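PDB 3Q63: Mll2253 protein from Mesorhizobium loti, which is of unknown function but belongs to the AHA1 family within the Bet v 1-like clan, whose helix-grip fold often holds hydrophobic ligands. Local coordinates for residues Val13-Ser18 and Gln130-Leu135; Thr29-Ile34 and Met39-Lys44; Arg50-Ala55 and Val60-Val65; Thr94-Pro99 and His105-Gln110. One frame throughout, in Å; residues are numbered along the deposited sequence.

The four contacts illustrate how one antiparallel sheet changes its chemistry with the neighbour laid against it. Contacts 1, 2 and 3 are buried, contact 4 only partly. Contacts 3 and 4 are hairpin pairings on opposite sides of the chain's centre; each has an apolar face and a more polar one, but the polar face of contact 3 meets the second subunit, whereas that of contact 4 carries bridging waters. Contact 1 sets the long helix on the sheet through apolar side chains; contact 2 packs a short helix on the loop and weak edge strand that follow it, mixing apolar and polar groups. Strand 9-17 of contact 1 pairs with strand 103-113 of contact 4, and contact 2 adjoins contact 3 through strands 40-41 and 50-54.

Contact 1 (Val13-Ser18 and Gln130-Leu135); sequences VERQIS and QFFEKL
Strand 13-17 and helix 130-135 run nearly parallel, their axes 18° apart and 10.1 Å from each other at closest approach, with Arg15 lying opposite Phe132. That spacing is filled chiefly by the Phe132 ring. Val13 reaches it with CG1, which comes in at the ring edge, near the ring plane, and lies 3.5 Å from CE2 of Phe132. The methyl gets there because it stands anti to the backbone N of Val13 (chi1 179°). Beside it, the aliphatic part of Arg15 continues the apolar surface, CG of Arg15 being 3.7 Å from CD2 of Phe132. This is the helix-grip arrangement of Bet v 1-like proteins, in which the long C-terminal helix 118-141 lies against the curved sheet; Leu106 and Met108 of the adjacent strand also touch Phe132. The arginine chain bends at chi2, and its guanidinium plane stands 76° from the ring plane. NH1 of Arg15 turns back to its own strand and donates a hydrogen bond of 2.9 Å to O of Glu14. Farther along, a looser apolar touch joins CD1 of Ile17 and CD2 of Leu135 at 4.3 Å, where Leu24 of helix 21-29 packs against both residues.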
loop_
_atom_site.group_PDB
_atom_site.type_symbol
_atom_site.label_atom_id
_atom_site.label_comp_id
_atom_site.label_asym_id
_atom_site.label_seq_id
_atom_site.Cartn_x
_atom_site.Cartn_y
_atom_site.Cartn_z
ATOM N N VAL B 13 17.251 -5.920 -6.368
ATOM C CA VAL B 13 17.679 -4.808 -5.537
ATOM C C VAL B 13 18.703 -5.349 -4.536
ATOM O O VAL B 13 18.489 -6.395 -3.920
ATOM C CB VAL B 13 16.488 -4.167 -4.779
ATOM C CG1 VAL B 13 16.980 -3.032 -3.898
ATOM C CG2 VAL B 13 15.459 -3.627 -5.780
ATOM N N GLU B 14 19.827 -4.652 -4.398
ATOM C CA GLU B 14 20.885 -5.084 -3.482
ATOM C C GLU B 14 21.256 -3.949 -2.538
ATOM O O GLU B 14 21.161 -2.775 -2.892
ATOM C CB GLU B 14 22.114 -5.538 -4.279
ATOM C CG GLU B 14 21.801 -6.608 -5.324
ATOM C CD GLU B 14 23.037 -7.143 -6.030
ATOM O OE1 GLU B 14 23.703 -8.030 -5.469
ATOM O OE2 GLU B 14 23.343 -6.677 -7.149
ATOM N N ARG B 15 21.687 -4.307 -1.335
ATOM C CA ARG B 15 22.036 -3.320 -0.335
ATOM C C ARG B 15 23.073 -3.888 0.613
ATOM O O ARG B 15 23.054 -5.081 0.918
ATOM C CB ARG B 15 20.790 -2.923 0.476
ATOM C CG ARG B 15 19.697 -2.153 -0.296
ATOM C CD ARG B 15 19.902 -0.643 -0.204
ATOM N NE ARG B 15 18.824 0.121 -0.837
ATOM C CZ ARG B 15 18.646 0.228 -2.152
ATOM N NH1 ARG B 15 19.474 -0.377 -2.993
ATOM N NH2 ARG B 15 17.636 0.943 -2.633
ATOM N N GLN B 16 23.988 -3.038 1.063
ATOM C CA GLN B 16 25.002 -3.455 2.026
ATOM C C GLN B 16 24.456 -2.949 3.355
ATOM O O GLN B 16 24.257 -1.746 3.528
ATOM C CB GLN B 16 26.349 -2.790 1.717
ATOM C CG GLN B 16 27.425 -3.035 2.765
ATOM C CD GLN B 16 27.710 -4.512 2.986
ATOM O OE1 GLN B 16 28.015 -5.256 2.046
ATOM N NE2 GLN B 16 27.620 -4.943 4.235
ATOM N N ILE B 17 24.198 -3.864 4.280
ATOM C CA ILE B 17 23.646 -3.504 5.583
ATOM C C ILE B 17 24.677 -3.668 6.691
ATOM O O ILE B 17 25.275 -4.736 6.845
ATOM C CB ILE B 17 22.399 -4.368 5.913
ATOM C CG1 ILE B 17 21.337 -4.176 4.822
ATOM C CG2 ILE B 17 21.834 -3.978 7.273
ATOM C CD1 ILE B 17 20.058 -4.971 5.046
ATOM N N SER B 18 24.876 -2.596 7.454
ATOM C CA SER B 18 25.843 -2.571 8.546
ATOM C C SER B 18 25.349 -3.251 9.822
ATOM O O SER B 18 25.441 -2.687 10.916
ATOM C CB SER B 18 26.231 -1.125 8.864
ATOM O OG SER B 18 26.964 -0.555 7.796
ATOM N N GLN B 130 12.478 1.691 -1.139
ATOM C CA GLN B 130 11.778 2.370 -0.053
ATOM C C GLN B 130 11.631 1.416 1.135
ATOM O O GLN B 130 11.831 1.808 2.277
ATOM C CB GLN B 130 10.395 2.842 -0.523
ATOM C CG GLN B 130 10.447 3.783 -1.727
ATOM C CD GLN B 130 9.077 4.060 -2.322
ATOM O OE1 GLN B 130 8.349 3.135 -2.699
ATOM N NE2 GLN B 130 8.722 5.341 -2.423
ATOM N N PHE B 131 11.287 0.161 0.864
ATOM C CA PHE B 131 11.133 -0.816 1.936
ATOM C C PHE B 131 12.475 -1.046 2.643
ATOM O O PHE B 131 12.536 -1.085 3.873
ATOM C CB PHE B 131 10.605 -2.151 1.397
ATOM C CG PHE B 131 9.145 -2.130 1.009
ATOM C CD1 PHE B 131 8.189 -1.539 1.833
ATOM C CD2 PHE B 131 8.718 -2.760 -0.156
ATOM C CE1 PHE B 131 6.833 -1.579 1.505
ATOM C CE2 PHE B 131 7.362 -2.809 -0.496
ATOM C CZ PHE B 131 6.418 -2.216 0.339
ATOM N N PHE B 132 13.550 -1.187 1.872
ATOM C CA PHE B 132 14.866 -1.414 2.461
ATOM C C PHE B 132 15.355 -0.219 3.269
ATOM O O PHE B 132 16.110 -0.378 4.227
ATOM C CB PHE B 132 15.879 -1.775 1.376
ATOM C CG PHE B 132 15.647 -3.125 0.760
ATOM C CD1 PHE B 132 14.932 -4.106 1.448
ATOM C CD2 PHE B 132 16.184 -3.438 -0.482
ATOM C CE1 PHE B 132 14.759 -5.382 0.904
ATOM C CE2 PHE B 132 16.018 -4.709 -1.032
ATOM C CZ PHE B 132 15.306 -5.682 -0.338
ATOM N N GLU B 133 14.928 0.979 2.879
ATOM C CA GLU B 133 15.305 2.180 3.612
ATOM C C GLU B 133 14.696 2.085 5.007
ATOM O O GLU B 133 15.361 2.360 6.010
ATOM C CB GLU B 133 14.781 3.431 2.902
ATOM C CG GLU B 133 15.670 3.913 1.781
ATOM C CD GLU B 133 16.841 4.735 2.286
ATOM O OE1 GLU B 133 17.635 4.223 3.111
ATOM O OE2 GLU B 133 16.969 5.904 1.854
ATOM N N LYS B 134 13.430 1.685 5.072
ATOM C CA LYS B 134 12.759 1.556 6.361
ATOM C C LYS B 134 13.318 0.367 7.137
ATOM O O LYS B 134 13.266 0.346 8.362
ATOM C CB LYS B 134 11.244 1.406 6.164
ATOM C CG LYS B 134 10.589 2.644 5.557
ATOM C CD LYS B 134 9.088 2.470 5.356
ATOM C CE LYS B 134 8.343 2.345 6.673
ATOM N NZ LYS B 134 6.868 2.224 6.455
ATOM N N LEU B 135 13.856 -0.617 6.418
ATOM C CA LEU B 135 14.438 -1.788 7.057
ATOM C C LEU B 135 15.735 -1.377 7.754
ATOM O O LEU B 135 15.977 -1.744 8.904
ATOM C CB LEU B 135 14.728 -2.883 6.026
ATOM C CG LEU B 135 15.591 -4.062 6.497
ATOM C CD1 LEU B 135 14.909 -4.763 7.657
ATOM C CD2 LEU B 135 15.816 -5.046 5.345
#

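Contact 2 (Thr29-Ile34 and Met39-Lys44); sequences TQPHLI and MKNDFK
Phe43 packs against Thr29 and Ile34 in the apolar part of this contact. CD1 of Ile34 lies 3.8 Å from CB of Phe43, the two side chains crossing at about a right angle. With CG anti to the backbone N (chi1 173°), CE2 of Phe43 comes to 3.7 Å from CB of Thr29. The hydroxyl of Thr29 is engaged by its own helix, bonding to the carbonyl of Trp25.

Backbone oxygens meet carbon in two places. O of Thr29 sits at the edge of the Phe43 ring, near its plane, 3.3 Å from CD2 of Phe43, and at the start of the following helix CG of Pro31 rests 3.5 Å from the carbonyl O of Phe43. Polar groups come close around Asn41 as well, whose side chain lies across Ile34 at roughly a right angle and beside the first turn of helix 31-37.

On its other flank, strand 40-41 neighbours strand 50-54, and the Phe43 ring meets Phe51 edge-to-face. Two short helices, 21-29 and 31-37, between the first strand and a short, weakly bonded edge strand about 40-41 are a feature of the Bet v 1-like helix-grip fold.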
loop_
_atom_site.group_PDB
_atom_site.type_symbol
_atom_site.label_atom_id
_atom_site.label_comp_id
_atom_site.label_asym_id
_atom_site.label_seq_id
_atom_site.Cartn_x
_atom_site.Cartn_y
_atom_site.Cartn_z
ATOM N N THR B 29 11.917 -12.140 9.201
ATOM C CA THR B 29 11.090 -13.280 9.571
ATOM C C THR B 29 10.192 -13.097 10.797
ATOM O O THR B 29 9.430 -13.992 11.142
ATOM C CB THR B 29 11.976 -14.515 9.809
ATOM O OG1 THR B 29 12.929 -14.222 10.837
ATOM C CG2 THR B 29 12.717 -14.894 8.528
ATOM N N GLN B 30 10.285 -11.948 11.455
ATOM C CA GLN B 30 9.466 -11.681 12.638
ATOM C C GLN B 30 8.297 -10.785 12.260
ATOM O O GLN B 30 8.494 -9.644 11.852
ATOM C CB GLN B 30 10.301 -10.989 13.704
ATOM C CG GLN B 30 11.449 -11.823 14.223
ATOM C CD GLN B 30 11.116 -12.498 15.522
ATOM O OE1 GLN B 30 10.231 -13.354 15.585
ATOM N NE2 GLN B 30 11.817 -12.113 16.581
ATOM N N PRO B 31 7.061 -11.285 12.416
ATOM C CA PRO B 31 5.851 -10.529 12.085
ATOM C C PRO B 31 5.826 -9.082 12.560
ATOM O O PRO B 31 5.578 -8.171 11.767
ATOM C CB PRO B 31 4.743 -11.357 12.731
ATOM C CG PRO B 31 5.245 -12.741 12.585
ATOM C CD PRO B 31 6.708 -12.603 12.977
ATOM N N HIS B 32 6.084 -8.865 13.848
ATOM C CA HIS B 32 6.047 -7.508 14.397
ATOM C C HIS B 32 7.147 -6.622 13.819
ATOM O O HIS B 32 7.013 -5.400 13.775
ATOM C CB HIS B 32 6.141 -7.542 15.933
ATOM C CG HIS B 32 7.522 -7.801 16.457
ATOM N ND1 HIS B 32 8.169 -9.007 16.298
ATOM C CD2 HIS B 32 8.368 -7.011 17.162
ATOM C CE1 HIS B 32 9.352 -8.953 16.886
ATOM N NE2 HIS B 32 9.497 -7.753 17.417
ATOM N N LEU B 33 8.236 -7.246 13.387
ATOM C CA LEU B 33 9.356 -6.523 12.797
ATOM C C LEU B 33 9.068 -6.268 11.312
ATOM O O LEU B 33 9.300 -5.177 10.813
ATOM C CB LEU B 33 10.645 -7.332 12.977
ATOM C CG LEU B 33 11.684 -6.863 14.005
ATOM C CD1 LEU B 33 11.027 -6.254 15.224
ATOM C CD2 LEU B 33 12.577 -8.042 14.401
ATOM N N ILE B 34 8.556 -7.278 10.616
ATOM C CA ILE B 34 8.214 -7.131 9.205
ATOM C C ILE B 34 7.240 -5.961 9.041
ATOM O O ILE B 34 7.385 -5.140 8.139
ATOM C CB ILE B 34 7.561 -8.412 8.658
ATOM C CG1 ILE B 34 8.575 -9.556 8.720
ATOM C CG2 ILE B 34 7.059 -8.181 7.215
ATOM C CD1 ILE B 34 8.022 -10.919 8.372
HETATM N N MSE B 39 4.729 -4.094 6.180
HETATM C CA MSE B 39 3.355 -3.818 6.596
HETATM C C MSE B 39 2.746 -5.031 7.290
HETATM O O MSE B 39 3.379 -6.083 7.397
HETATM C CB MSE B 39 2.486 -3.409 5.395
HETATM C CG MSE B 39 2.178 -4.531 4.415
HETATM SE SE MSE B 39 1.394 -3.897 2.742
HETATM C CE MSE B 39 3.012 -3.585 1.721
ATOM N N LYS B 40 1.518 -4.850 7.771
ATOM C CA LYS B 40 0.747 -5.876 8.465
ATOM C C LYS B 40 0.902 -7.225 7.776
ATOM O O LYS B 40 0.813 -7.319 6.552
ATOM C CB LYS B 40 -0.728 -5.480 8.470
ATOM C CG LYS B 40 -1.502 -5.846 9.726
ATOM C CD LYS B 40 -1.519 -7.331 10.001
ATOM C CE LYS B 40 -2.429 -7.640 11.191
ATOM N NZ LYS B 40 -3.836 -7.191 10.948
ATOM N N ASN B 41 1.112 -8.274 8.563
ATOM C CA ASN B 41 1.300 -9.598 7.999
ATOM C C ASN B 41 1.193 -10.671 9.064
ATOM O O ASN B 41 1.280 -10.386 10.258
ATOM C CB ASN B 41 2.692 -9.704 7.396
ATOM C CG ASN B 41 3.774 -9.662 8.457
ATOM O OD1 ASN B 41 4.098 -8.598 8.992
ATOM N ND2 ASN B 41 4.321 -10.829 8.789
ATOM N N ASP B 42 1.016 -11.909 8.609
ATOM C CA ASP B 42 0.945 -13.069 9.494
ATOM C C ASP B 42 1.937 -14.118 8.992
ATOM O O ASP B 42 1.621 -15.303 8.889
ATOM C CB ASP B 42 -0.479 -13.649 9.544
ATOM C CG ASP B 42 -1.058 -13.948 8.163
ATOM O OD1 ASP B 42 -1.942 -14.827 8.080
ATOM O OD2 ASP B 42 -0.653 -13.306 7.173
ATOM N N PHE B 43 3.145 -13.653 8.685
ATOM C CA PHE B 43 4.232 -14.495 8.196
ATOM C C PHE B 43 4.678 -15.543 9.222
ATOM O O PHE B 43 4.528 -15.353 10.423
ATOM C CB PHE B 43 5.440 -13.612 7.844
ATOM C CG PHE B 43 6.678 -14.388 7.493
ATOM C CD1 PHE B 43 6.875 -14.856 6.198
ATOM C CD2 PHE B 43 7.633 -14.690 8.469
ATOM C CE1 PHE B 43 7.995 -15.616 5.877
ATOM C CE2 PHE B 43 8.760 -15.454 8.157
ATOM C CZ PHE B 43 8.942 -15.918 6.856
ATOM N N LYS B 44 5.220 -16.650 8.725
ATOM C CA LYS B 44 5.755 -17.724 9.561
ATOM C C LYS B 44 6.854 -18.379 8.742
ATOM O O LYS B 44 6.642 -18.728 7.583
ATOM C CB LYS B 44 4.696 -18.768 9.910
ATOM C CG LYS B 44 3.715 -18.329 10.978
ATOM C CD LYS B 44 3.576 -19.379 12.081
ATOM C CE LYS B 44 4.887 -19.598 12.834
ATOM N NZ LYS B 44 5.950 -20.247 12.007
#

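Contact 3 (Arg50-Ala55 and Val60-Val65); sequences RFNISA and VLDCEV
Phe51 and Cys63 meet face to methylene: CB of Cys63 stands 3.5 Å from the centroid of the Phe51 ring and 20° off its normal, a CH-pi contact. SG of Cys63 makes an oblique sulfur-aromatic contact with the same ring and also touches CD1 of Ile53 at 3.8 Å. The ring folds over Cys63 because CG of Phe51 lies between its backbone N and carbonyl carbon (chi1 66°), and CE2 then reaches CG2 of Val65 as well. Backbone bonds join this hydrogen-bonded pair in both directions, including Cys63 N to Phe51 O at 2.7 Å, and likewise the pair Ile53 and Leu61.

These pairs belong to the antiparallel beta hairpin 50-54/60-69, one face of which is apolar. Asn52, Asp62, Ser54 and Val60 occupy the other face. Here ND2 of Asn52 donates to O of Leu61 at 2.9 Å, while N of Ile53 donates to that same oxygen at 3.2 Å; the two donors approach from opposite faces of the carbonyl plane, so the carbonyl oxygen of buried Leu61 is held by two donors. Asn52 and Asp62 lie side by side, with the amide and carboxylate planes 84° apart.

Farther out, Phe43 and Tyr76 meet the Phe51 ring edge-to-face, and OD2 of Asp42 accepts from the backbone N of Asn52. His82 of the second subunit bonds OD2 of Asp62, and Arg119 of the second subunit bonds OG of Ser54.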
loop_
_atom_site.group_PDB
_atom_site.type_symbol
_atom_site.label_atom_id
_atom_site.label_comp_id
_atom_site.label_asym_id
_atom_site.label_seq_id
_atom_site.Cartn_x
_atom_site.Cartn_y
_atom_site.Cartn_z
ATOM N N ARG B 50 0.963 -20.373 4.266
ATOM C CA ARG B 50 0.270 -19.346 3.512
ATOM C C ARG B 50 -0.096 -18.183 4.423
ATOM O O ARG B 50 -0.517 -18.380 5.565
ATOM C CB ARG B 50 -0.966 -19.947 2.829
ATOM C CG ARG B 50 -1.389 -21.281 3.402
ATOM C CD ARG B 50 -1.732 -22.305 2.318
ATOM N NE ARG B 50 -2.633 -21.759 1.306
ATOM C CZ ARG B 50 -3.459 -22.491 0.561
ATOM N NH1 ARG B 50 -4.239 -21.904 -0.337
ATOM N NH2 ARG B 50 -3.516 -23.804 0.723
ATOM N N PHE B 51 0.101 -16.966 3.922
ATOM C CA PHE B 51 -0.193 -15.765 4.689
ATOM C C PHE B 51 -0.512 -14.602 3.767
ATOM O O PHE B 51 -0.491 -14.734 2.534
ATOM C CB PHE B 51 0.998 -15.399 5.594
ATOM C CG PHE B 51 2.245 -14.999 4.846
ATOM C CD1 PHE B 51 2.577 -13.655 4.680
ATOM C CD2 PHE B 51 3.085 -15.964 4.300
ATOM C CE1 PHE B 51 3.724 -13.280 3.983
ATOM C CE2 PHE B 51 4.235 -15.600 3.601
ATOM C CZ PHE B 51 4.556 -14.254 3.441
ATOM N N ASN B 52 -0.826 -13.465 4.378
ATOM C CA ASN B 52 -1.135 -12.254 3.639
ATOM C C ASN B 52 -0.326 -11.097 4.191
ATOM O O ASN B 52 0.138 -11.121 5.330
ATOM C CB ASN B 52 -2.624 -11.892 3.748
ATOM C CG ASN B 52 -3.521 -12.911 3.094
ATOM O OD1 ASN B 52 -4.087 -13.766 3.763
ATOM N ND2 ASN B 52 -3.647 -12.833 1.774
ATOM N N ILE B 53 -0.169 -10.086 3.355
ATOM C CA ILE B 53 0.530 -8.867 3.703
ATOM C C ILE B 53 -0.515 -7.833 3.281
ATOM O O ILE B 53 -0.903 -7.785 2.112
ATOM C CB ILE B 53 1.831 -8.722 2.878
ATOM C CG1 ILE B 53 2.795 -9.858 3.229
ATOM C CG2 ILE B 53 2.510 -7.398 3.186
ATOM C CD1 ILE B 53 4.143 -9.775 2.505
ATOM N N SER B 54 -1.001 -7.042 4.233
ATOM C CA SER B 54 -2.042 -6.064 3.932
ATOM C C SER B 54 -1.752 -4.649 4.416
ATOM O O SER B 54 -1.039 -4.437 5.402
ATOM C CB SER B 54 -3.381 -6.540 4.513
ATOM O OG SER B 54 -3.328 -6.624 5.930
ATOM N N ALA B 55 -2.334 -3.683 3.711
ATOM C CA ALA B 55 -2.156 -2.267 4.009
ATOM C C ALA B 55 -3.365 -1.670 4.724
ATOM O O ALA B 55 -4.462 -2.223 4.669
ATOM C CB ALA B 55 -1.902 -1.509 2.709
ATOM N N VAL B 60 -4.173 -5.797 -0.403
ATOM C CA VAL B 60 -3.715 -7.045 0.205
ATOM C C VAL B 60 -3.045 -7.956 -0.807
ATOM O O VAL B 60 -3.416 -7.979 -1.972
ATOM C CB VAL B 60 -4.896 -7.808 0.861
ATOM C CG1 VAL B 60 -5.960 -8.088 -0.159
ATOM C CG2 VAL B 60 -4.408 -9.104 1.493
ATOM N N LEU B 61 -2.045 -8.694 -0.341
ATOM C CA LEU B 61 -1.311 -9.634 -1.168
ATOM C C LEU B 61 -1.446 -11.013 -0.544
ATOM O O LEU B 61 -1.540 -11.136 0.680
ATOM C CB LEU B 61 0.172 -9.263 -1.227
ATOM C CG LEU B 61 0.540 -8.065 -2.096
ATOM C CD1 LEU B 61 1.981 -7.710 -1.858
ATOM C CD2 LEU B 61 0.282 -8.390 -3.551
ATOM N N ASP B 62 -1.463 -12.042 -1.389
ATOM C CA ASP B 62 -1.563 -13.429 -0.939
ATOM C C ASP B 62 -0.178 -14.033 -1.095
ATOM O O ASP B 62 0.389 -14.006 -2.188
ATOM C CB ASP B 62 -2.535 -14.208 -1.814
ATOM C CG ASP B 62 -3.902 -13.553 -1.894
ATOM O OD1 ASP B 62 -4.614 -13.793 -2.895
ATOM O OD2 ASP B 62 -4.258 -12.803 -0.959
ATOM N N CYS B 63 0.352 -14.608 -0.020
ATOM C CA CYS B 63 1.696 -15.175 -0.061
ATOM C C CYS B 63 1.813 -16.589 0.491
ATOM O O CYS B 63 0.978 -17.048 1.275
ATOM C CB CYS B 63 2.667 -14.293 0.724
ATOM S SG CYS B 63 2.509 -12.531 0.461
ATOM N N GLU B 64 2.885 -17.260 0.084
ATOM C CA GLU B 64 3.165 -18.610 0.528
ATOM C C GLU B 64 4.674 -18.769 0.674
ATOM O O GLU B 64 5.423 -18.412 -0.232
ATOM C CB GLU B 64 2.647 -19.619 -0.492
ATOM C CG GLU B 64 2.773 -21.054 -0.027
ATOM C CD GLU B 64 2.836 -22.036 -1.178
ATOM O OE1 GLU B 64 2.199 -21.772 -2.218
ATOM O OE2 GLU B 64 3.515 -23.078 -1.033
ATOM N N VAL B 65 5.121 -19.289 1.810
ATOM C CA VAL B 65 6.550 -19.492 2.012
ATOM C C VAL B 65 6.996 -20.637 1.106
ATOM O O VAL B 65 6.362 -21.691 1.070
ATOM C CB VAL B 65 6.864 -19.817 3.490
ATOM C CG1 VAL B 65 8.361 -19.981 3.682
ATOM C CG2 VAL B 65 6.351 -18.682 4.386
#

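Contact 4 (Thr94-Pro99 and His105-Gln110); sequences TFTLTP and HLRMEQ
This contact is the pairing of strands 92-100 and 103-113 in an antiparallel beta hairpin, with Thr94, Thr96 and Thr98 in hydrogen-bonded register with Glu109, Arg107 and His105. Each of these pairs is closed by two backbone bonds, such as Thr96 N to Arg107 O at 2.8 Å and its return from Arg107 N to Thr96 O.

On the face carrying the threonines, Thr96 and Arg107 lie side by side and point the same way. Water 1 joins the two strands here: it donates to O of Thr94 at 2.9 Å and accepts from NE of Arg107 at 3.3 Å, in the guanidinium plane. NH2 of Arg107 makes a salt bridge of 3.0 Å with OE1 of Glu109, whose CD lies over one guanidinium face; this would help to fix the rotation of the arginine end. Water 2 donates to O of His105 at 2.6 Å and joins OG1 of Thr98 to ND1 of the same histidine, lying in the imidazole plane.

The other face is apolar. CG of Met108, a selenomethionine, lies 3.5 Å from CE1 of Phe95, while CD1 of Leu106 comes to the edge of that ring and also sits 4.0 Å from CD1 of Leu97. Helices 21-29 and 118-141 cover this side through Leu24 and Phe132. The apolar face thus lines the side of the curved antiparallel sheet that the long C-terminal helix covers, as in the helix-grip fold of Bet v 1-like proteins.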
loop_
_atom_site.group_PDB
_atom_site.type_symbol
_atom_site.label_atom_id
_atom_site.label_comp_id
_atom_site.label_asym_id
_atom_site.label_seq_id
_atom_site.Cartn_x
_atom_site.Cartn_y
_atom_site.Cartn_z
ATOM N N THR B 94 12.624 -13.481 -3.352
ATOM C CA THR B 94 13.662 -14.259 -2.669
ATOM C C THR B 94 14.742 -13.333 -2.106
ATOM O O THR B 94 15.298 -12.504 -2.827
ATOM C CB THR B 94 14.331 -15.296 -3.627
ATOM O OG1 THR B 94 13.347 -16.232 -4.090
ATOM C CG2 THR B 94 15.437 -16.064 -2.898
ATOM N N PHE B 95 15.022 -13.469 -0.812
ATOM C CA PHE B 95 16.048 -12.661 -0.146
ATOM C C PHE B 95 17.287 -13.527 0.029
ATOM O O PHE B 95 17.179 -14.700 0.380
ATOM C CB PHE B 95 15.578 -12.210 1.242
ATOM C CG PHE B 95 14.360 -11.334 1.220
ATOM C CD1 PHE B 95 14.473 -9.961 0.998
ATOM C CD2 PHE B 95 13.095 -11.884 1.406
ATOM C CE1 PHE B 95 13.339 -9.148 0.962
ATOM C CE2 PHE B 95 11.952 -11.081 1.370
ATOM C CZ PHE B 95 12.076 -9.710 1.148
ATOM N N THR B 96 18.458 -12.955 -0.222
ATOM C CA THR B 96 19.704 -13.693 -0.065
ATOM C C THR B 96 20.642 -12.875 0.817
ATOM O O THR B 96 20.967 -11.724 0.506
ATOM C CB THR B 96 20.366 -13.984 -1.437
ATOM O OG1 THR B 96 19.443 -14.713 -2.257
ATOM C CG2 THR B 96 21.634 -14.829 -1.262
ATOM N N LEU B 97 21.035 -13.470 1.940
ATOM C CA LEU B 97 21.914 -12.823 2.899
ATOM C C LEU B 97 23.323 -13.388 2.766
ATOM O O LEU B 97 23.525 -14.604 2.816
ATOM C CB LEU B 97 21.398 -13.038 4.331
ATOM C CG LEU B 97 20.081 -12.354 4.714
ATOM C CD1 LEU B 97 18.924 -12.960 3.924
ATOM C CD2 LEU B 97 19.836 -12.502 6.198
ATOM N N THR B 98 24.293 -12.502 2.578
ATOM C CA THR B 98 25.684 -12.910 2.441
ATOM C C THR B 98 26.494 -12.146 3.482
ATOM O O THR B 98 26.588 -10.927 3.429
ATOM C CB THR B 98 26.236 -12.583 1.033
ATOM O OG1 THR B 98 25.430 -13.224 0.040
ATOM C CG2 THR B 98 27.684 -13.068 0.900
ATOM N N PRO B 99 27.064 -12.858 4.464
ATOM C CA PRO B 99 27.869 -12.239 5.521
ATOM C C PRO B 99 29.051 -11.475 4.936
ATOM O O PRO B 99 29.710 -11.962 4.023
ATOM C CB PRO B 99 28.342 -13.436 6.347
ATOM C CG PRO B 99 27.270 -14.453 6.137
ATOM C CD PRO B 99 26.957 -14.313 4.665
ATOM N N HIS B 105 25.351 -8.450 3.235
ATOM C CA HIS B 105 24.940 -7.988 1.924
ATOM C C HIS B 105 23.600 -8.666 1.615
ATOM O O HIS B 105 23.490 -9.890 1.649
ATOM C CB HIS B 105 25.997 -8.351 0.879
ATOM C CG HIS B 105 25.576 -8.065 -0.528
ATOM N ND1 HIS B 105 24.713 -8.881 -1.227
ATOM C CD2 HIS B 105 25.884 -7.043 -1.362
ATOM C CE1 HIS B 105 24.511 -8.377 -2.429
ATOM N NE2 HIS B 105 25.208 -7.261 -2.538
ATOM N N LEU B 106 22.584 -7.857 1.326
ATOM C CA LEU B 106 21.246 -8.362 1.036
ATOM C C LEU B 106 20.844 -8.180 -0.428
ATOM O O LEU B 106 20.997 -7.095 -0.988
ATOM C CB LEU B 106 20.213 -7.645 1.922
ATOM C CG LEU B 106 18.738 -7.975 1.660
ATOM C CD1 LEU B 106 18.488 -9.432 1.995
ATOM C CD2 LEU B 106 17.817 -7.076 2.481
ATOM N N ARG B 107 20.340 -9.247 -1.040
ATOM C CA ARG B 107 19.865 -9.195 -2.419
ATOM C C ARG B 107 18.407 -9.620 -2.404
ATOM O O ARG B 107 18.043 -10.586 -1.732
ATOM C CB ARG B 107 20.642 -10.157 -3.322
ATOM C CG ARG B 107 20.227 -10.081 -4.793
ATOM C CD ARG B 107 20.997 -11.074 -5.659
ATOM N NE ARG B 107 20.588 -12.450 -5.400
ATOM C CZ ARG B 107 21.185 -13.519 -5.917
ATOM N NH1 ARG B 107 22.227 -13.372 -6.725
ATOM N NH2 ARG B 107 20.741 -14.736 -5.622
HETATM N N MSE B 108 17.570 -8.895 -3.133
HETATM C CA MSE B 108 16.155 -9.225 -3.213
HETATM C C MSE B 108 15.848 -9.423 -4.684
HETATM O O MSE B 108 16.121 -8.547 -5.509
HETATM C CB MSE B 108 15.315 -8.081 -2.649
HETATM C CG MSE B 108 13.826 -8.380 -2.469
HETATM SE SE MSE B 108 12.798 -8.635 -4.109
HETATM C CE MSE B 108 13.257 -7.017 -5.066
ATOM N N GLU B 109 15.313 -10.591 -5.018
ATOM C CA GLU B 109 14.945 -10.879 -6.394
ATOM C C GLU B 109 13.457 -11.187 -6.407
ATOM O O GLU B 109 12.991 -12.052 -5.670
ATOM C CB GLU B 109 15.709 -12.089 -6.936
ATOM C CG GLU B 109 17.201 -11.877 -7.120
ATOM C CD GLU B 109 17.908 -13.162 -7.520
ATOM O OE1 GLU B 109 18.056 -14.056 -6.651
ATOM O OE2 GLU B 109 18.304 -13.278 -8.702
ATOM N N GLN B 110 12.718 -10.453 -7.228
ATOM C CA GLN B 110 11.286 -10.656 -7.368
ATOM C C GLN B 110 11.025 -10.896 -8.850
ATOM O O GLN B 110 11.122 -9.976 -9.667
ATOM C CB GLN B 110 10.500 -9.430 -6.887
ATOM C CG GLN B 110 8.999 -9.506 -7.207
ATOM C CD GLN B 110 8.181 -8.442 -6.508
ATOM O OE1 GLN B 110 8.643 -7.320 -6.316
ATOM N NE2 GLN B 110 6.945 -8.783 -6.143
HETATM O O HOH W 1 18.013 -13.075 -3.513
HETATM O O HOH W 2 23.687 -11.300 -0.562
#